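Local coordinates for extracellular solute-binding protein, family 3 (Methylophaga aminisulfidivorans MP, PDB 5SV6) that is of uncertain function but has a periplasmic binding protein-like architecture and is probably linked to the methanol dehydrogenase system, at residues Trp143-Ile156 / Met165-Thr179. Residues are numbered along the deposited sequence; the frame is centred on the assembly and turned at random. Where two conformers were deposited one is given.
Sequences WQSPALKDMSKFAI and MLREIDKYEGNFNYT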
# COMPACT_ATOMS: atom_id res chain seq x y z
N TRP A 143 9.35 16.62 -0.48
CA TRP A 143 10.18 16.45 0.71
C TRP A 143 11.11 17.63 1.02
O TRP A 143 11.65 17.73 2.12
CB TRP A 143 10.97 15.14 0.64
CG TRP A 143 10.15 13.95 1.03
CD1 TRP A 143 9.68 12.97 0.22
CD2 TRP A 143 9.71 13.63 2.36
NE1 TRP A 143 8.97 12.04 0.95
CE2 TRP A 143 8.98 12.42 2.27
CE3 TRP A 143 9.87 14.23 3.61
CZ2 TRP A 143 8.41 11.81 3.39
CZ3 TRP A 143 9.30 13.61 4.73
CH2 TRP A 143 8.58 12.42 4.60
N GLN A 144 11.27 18.52 0.05
CA GLN A 144 12.09 19.71 0.26
C GLN A 144 11.29 20.93 0.74
O GLN A 144 11.85 22.00 0.92
CB GLN A 144 12.90 20.06 -1.01
CG GLN A 144 14.18 19.25 -1.13
CD GLN A 144 14.99 19.56 -2.39
OE1 GLN A 144 14.79 20.58 -3.05
NE2 GLN A 144 15.92 18.66 -2.73
N SER A 145 9.99 20.75 0.95
CA SER A 145 9.15 21.84 1.44
C SER A 145 9.60 22.33 2.81
O SER A 145 9.71 21.55 3.75
CB SER A 145 7.68 21.43 1.51
OG SER A 145 6.94 22.36 2.30
N PRO A 146 9.86 23.64 2.92
CA PRO A 146 10.29 24.21 4.20
C PRO A 146 9.27 24.00 5.32
O PRO A 146 9.66 23.93 6.48
CB PRO A 146 10.46 25.70 3.88
CG PRO A 146 10.78 25.72 2.41
CD PRO A 146 9.92 24.64 1.83
N ALA A 147 7.99 23.89 4.97
CA ALA A 147 6.94 23.63 5.96
C ALA A 147 7.20 22.37 6.80
O ALA A 147 6.93 22.36 7.99
CB ALA A 147 5.57 23.55 5.28
N LEU A 148 7.72 21.32 6.17
CA LEU A 148 8.00 20.07 6.86
C LEU A 148 9.02 20.28 7.99
O LEU A 148 9.00 19.57 9.00
CB LEU A 148 8.50 19.00 5.88
CG LEU A 148 7.52 18.56 4.77
CD1 LEU A 148 8.27 17.86 3.64
CD2 LEU A 148 6.42 17.65 5.33
N LYS A 149 9.90 21.26 7.81
CA LYS A 149 10.92 21.61 8.81
C LYS A 149 10.35 22.17 10.11
O LYS A 149 10.97 22.08 11.18
CB LYS A 149 11.91 22.62 8.22
CG LYS A 149 13.20 22.04 7.69
CD LYS A 149 12.97 21.07 6.54
CE LYS A 149 14.26 20.81 5.78
NZ LYS A 149 15.40 20.64 6.73
N ASP A 150 9.16 22.77 10.03
CA ASP A 150 8.52 23.32 11.20
C ASP A 150 7.66 22.29 11.94
O ASP A 150 7.07 22.60 12.97
CB ASP A 150 7.67 24.54 10.82
CG ASP A 150 8.48 25.60 10.06
OD1 ASP A 150 9.70 25.66 10.27
OD2 ASP A 150 7.88 26.36 9.26
N MSE A 151 7.60 21.07 11.41
CA MSE A 151 6.78 20.03 12.03
C MSE A 151 7.64 19.06 12.85
O MSE A 151 8.85 18.97 12.64
CB MSE A 151 5.99 19.27 10.97
CG MSE A 151 5.04 20.14 10.17
SE MSE A 151 4.23 19.14 8.71
CE MSE A 151 2.71 20.31 8.33
N SER A 152 7.00 18.33 13.76
CA SER A 152 7.69 17.42 14.66
C SER A 152 7.07 16.02 14.72
O SER A 152 7.77 15.05 15.02
CB SER A 152 7.73 18.01 16.07
OG SER A 152 8.36 19.28 16.04
N LYS A 153 5.77 15.92 14.42
CA LYS A 153 5.05 14.65 14.53
C LYS A 153 4.60 14.15 13.17
O LYS A 153 3.69 14.72 12.57
CB LYS A 153 3.82 14.82 15.43
CG LYS A 153 4.13 15.23 16.87
CD LYS A 153 4.48 14.02 17.71
CE LYS A 153 4.86 14.41 19.14
NZ LYS A 153 3.65 14.55 20.02
N PHE A 154 5.21 13.06 12.70
CA PHE A 154 4.99 12.54 11.36
C PHE A 154 4.42 11.12 11.43
O PHE A 154 5.08 10.20 11.91
CB PHE A 154 6.30 12.52 10.57
CG PHE A 154 6.94 13.89 10.42
CD1 PHE A 154 7.68 14.44 11.46
CD2 PHE A 154 6.84 14.59 9.23
CE1 PHE A 154 8.27 15.69 11.32
CE2 PHE A 154 7.43 15.84 9.08
CZ PHE A 154 8.15 16.39 10.13
N ALA A 155 3.20 10.92 10.95
CA ALA A 155 2.64 9.57 10.94
C ALA A 155 3.16 8.81 9.72
O ALA A 155 2.71 9.08 8.59
CB ALA A 155 1.13 9.63 10.96
N ILE A 156 4.11 7.91 9.93
CA ILE A 156 4.69 7.11 8.84
C ILE A 156 4.85 5.63 9.18
O ILE A 156 4.76 5.23 10.35
CB ILE A 156 6.07 7.65 8.39
CG1 ILE A 156 7.10 7.44 9.50
CG2 ILE A 156 5.97 9.13 7.97
CD1 ILE A 156 8.53 7.47 9.01
N MSE A 165 13.28 9.27 3.91
CA MSE A 165 13.20 10.72 3.73
C MSE A 165 13.13 11.50 5.04
O MSE A 165 13.58 12.64 5.12
CB MSE A 165 12.03 11.09 2.82
CG MSE A 165 12.14 10.54 1.41
SE MSE A 165 13.92 10.90 0.64
CE MSE A 165 13.96 12.86 0.84
N LEU A 166 12.56 10.89 6.08
CA LEU A 166 12.52 11.55 7.38
C LEU A 166 13.93 11.68 7.95
O LEU A 166 14.29 12.69 8.56
CB LEU A 166 11.61 10.76 8.35
CG LEU A 166 10.67 11.60 9.21
CD1 LEU A 166 9.89 12.61 8.38
CD2 LEU A 166 9.71 10.71 10.02
N ARG A 167 14.74 10.65 7.73
CA ARG A 167 16.15 10.71 8.11
C ARG A 167 16.84 11.79 7.29
O ARG A 167 17.59 12.61 7.83
CB ARG A 167 16.83 9.37 7.88
CG ARG A 167 16.25 8.23 8.70
CD ARG A 167 17.07 6.98 8.46
NE ARG A 167 16.62 5.85 9.27
CZ ARG A 167 17.16 5.52 10.44
NH1 ARG A 167 18.16 6.25 10.93
NH2 ARG A 167 16.71 4.47 11.11
N GLU A 168 16.57 11.80 5.99
CA GLU A 168 17.16 12.79 5.09
C GLU A 168 16.95 14.22 5.58
O GLU A 168 17.88 15.02 5.54
CB GLU A 168 16.61 12.63 3.66
CG GLU A 168 17.03 13.76 2.71
CD GLU A 168 18.53 13.75 2.39
OE1 GLU A 168 19.18 12.72 2.65
OE2 GLU A 168 19.04 14.77 1.88
N ILE A 169 15.75 14.54 6.04
CA ILE A 169 15.48 15.89 6.54
C ILE A 169 15.67 16.05 8.05
O ILE A 169 15.23 17.04 8.63
CB ILE A 169 14.08 16.43 6.14
CG1 ILE A 169 12.96 15.65 6.84
CG2 ILE A 169 13.90 16.43 4.63
CD1 ILE A 169 11.64 16.35 6.79
N ASP A 170 16.33 15.07 8.66
CA ASP A 170 16.76 15.15 10.07
C ASP A 170 15.61 15.25 11.07
O ASP A 170 15.72 15.92 12.09
CB ASP A 170 17.74 16.32 10.26
CG ASP A 170 18.98 16.19 9.38
OD1 ASP A 170 19.53 15.07 9.29
OD2 ASP A 170 19.39 17.19 8.75
N LYS A 171 14.51 14.57 10.77
CA LYS A 171 13.36 14.57 11.67
C LYS A 171 13.11 13.17 12.23
O LYS A 171 12.22 12.98 13.05
CB LYS A 171 12.11 15.06 10.94
CG LYS A 171 12.11 16.53 10.57
CD LYS A 171 12.00 17.40 11.80
CE LYS A 171 11.98 18.88 11.45
NZ LYS A 171 11.71 19.71 12.67
N TYR A 172 13.88 12.19 11.77
CA TYR A 172 13.63 10.80 12.13
C TYR A 172 13.82 10.53 13.63
O TYR A 172 12.96 9.91 14.25
CB TYR A 172 14.51 9.84 11.33
CG TYR A 172 14.47 8.41 11.83
CD1 TYR A 172 13.47 7.53 11.40
CD2 TYR A 172 15.41 7.94 12.74
CE1 TYR A 172 13.43 6.23 11.85
CE2 TYR A 172 15.36 6.63 13.20
CZ TYR A 172 14.37 5.78 12.75
OH TYR A 172 14.33 4.48 13.20
N GLU A 173 14.93 10.98 14.19
CA GLU A 173 15.20 10.71 15.61
C GLU A 173 14.15 11.32 16.53
O GLU A 173 13.70 10.66 17.47
CB GLU A 173 16.60 11.16 16.03
CG GLU A 173 17.73 10.28 15.49
CD GLU A 173 17.72 8.86 16.06
OE1 GLU A 173 16.97 8.59 17.03
OE2 GLU A 173 18.46 8.01 15.52
N GLY A 174 13.77 12.56 16.27
CA GLY A 174 12.81 13.25 17.12
C GLY A 174 11.40 12.72 16.97
O GLY A 174 10.53 13.03 17.78
N ASN A 175 11.18 11.93 15.93
CA ASN A 175 9.85 11.37 15.64
C ASN A 175 9.75 9.89 15.98
O ASN A 175 8.69 9.29 15.89
CB ASN A 175 9.50 11.61 14.16
CG ASN A 175 8.09 11.21 13.82
OD1 ASN A 175 7.13 11.82 14.29
ND2 ASN A 175 7.95 10.20 12.96
N PHE A 176 10.86 9.29 16.39
CA PHE A 176 10.92 7.85 16.60
C PHE A 176 9.93 7.36 17.66
O PHE A 176 9.16 6.43 17.41
CB PHE A 176 12.34 7.43 16.97
CG PHE A 176 12.53 5.95 17.10
CD1 PHE A 176 12.42 5.33 18.34
CD2 PHE A 176 12.82 5.18 15.99
CE1 PHE A 176 12.60 3.96 18.46
CE2 PHE A 176 13.00 3.80 16.10
CZ PHE A 176 12.89 3.20 17.34
N ASN A 177 9.95 7.98 18.84
CA ASN A 177 9.03 7.58 19.90
C ASN A 177 7.56 7.67 19.47
O ASN A 177 6.77 6.78 19.74
CB ASN A 177 9.26 8.38 21.19
CG ASN A 177 10.64 8.13 21.79
OD1 ASN A 177 11.28 7.12 21.51
ND2 ASN A 177 11.09 9.06 22.62
N TYR A 178 7.21 8.76 18.78
CA TYR A 178 5.86 8.88 18.24
C TYR A 178 5.49 7.72 17.29
O TYR A 178 4.43 7.11 17.44
CB TYR A 178 5.69 10.22 17.52
CG TYR A 178 4.31 10.37 16.92
CD1 TYR A 178 3.18 10.30 17.72
CD2 TYR A 178 4.14 10.56 15.56
CE1 TYR A 178 1.92 10.42 17.19
CE2 TYR A 178 2.87 10.70 15.01
CZ TYR A 178 1.76 10.62 15.84
OH TYR A 178 0.50 10.75 15.31
N THR A 179 6.37 7.42 16.34
CA THR A 179 6.14 6.35 15.36
C THR A 179 5.99 4.97 16.03
O THR A 179 5.14 4.16 15.64
CB THR A 179 7.32 6.28 14.36
OG1 THR A 179 7.41 7.52 13.65
CG2 THR A 179 7.13 5.15 13.36
O HOH W 1 10.56 15.14 14.38
O HOH W 2 7.43 13.17 17.31
O HOH W 3 10.77 19.30 15.40
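Apolar packing centres on W143, whose indole takes CB of selenomethionine M165 over one face, a CH-pi contact 3.5 Å from the five-membered ring centroid; M165 SE lies farther above it, a Met-aromatic contact. I169 CD1 meets the indole edge, and L166 CD1 touches the six-membered ring at CZ3 (3.8 Å). L166 splits its branches: CD1 also sits over the F154 ring face, 3.9 Å from the centroid, while CD2 meets I156 CD1 tip to tip at 3.6 Å. Were W143 an alanine, M165, L166 and I169 would probably face a gap and Q249, outside the contact, would lose its indole N-H partner. At the exposed side, K153 CD lies over the Y178 ring face, a CH-pi contact.

Hydrogen bonds tie side chains to backbone. With CG anti to its own N (chi1 -174°), the N175 amide grips the F154 backbone with both its polar atoms: F154 N donates to N175 OD1 (2.8 Å, nearly straight), and N175 ND2 donates in the carbonyl plane to F154 O (3.1 Å). K171 NZ bridges K149 O (2.9 Å) and M151 O (3.0 Å) and also donates to a water.

Strand 154-156, parallel to strand 211-215, is thus joined to helices 161-168 and 172-180, an alpha/beta arrangement characteristic of periplasmic binding protein lobes.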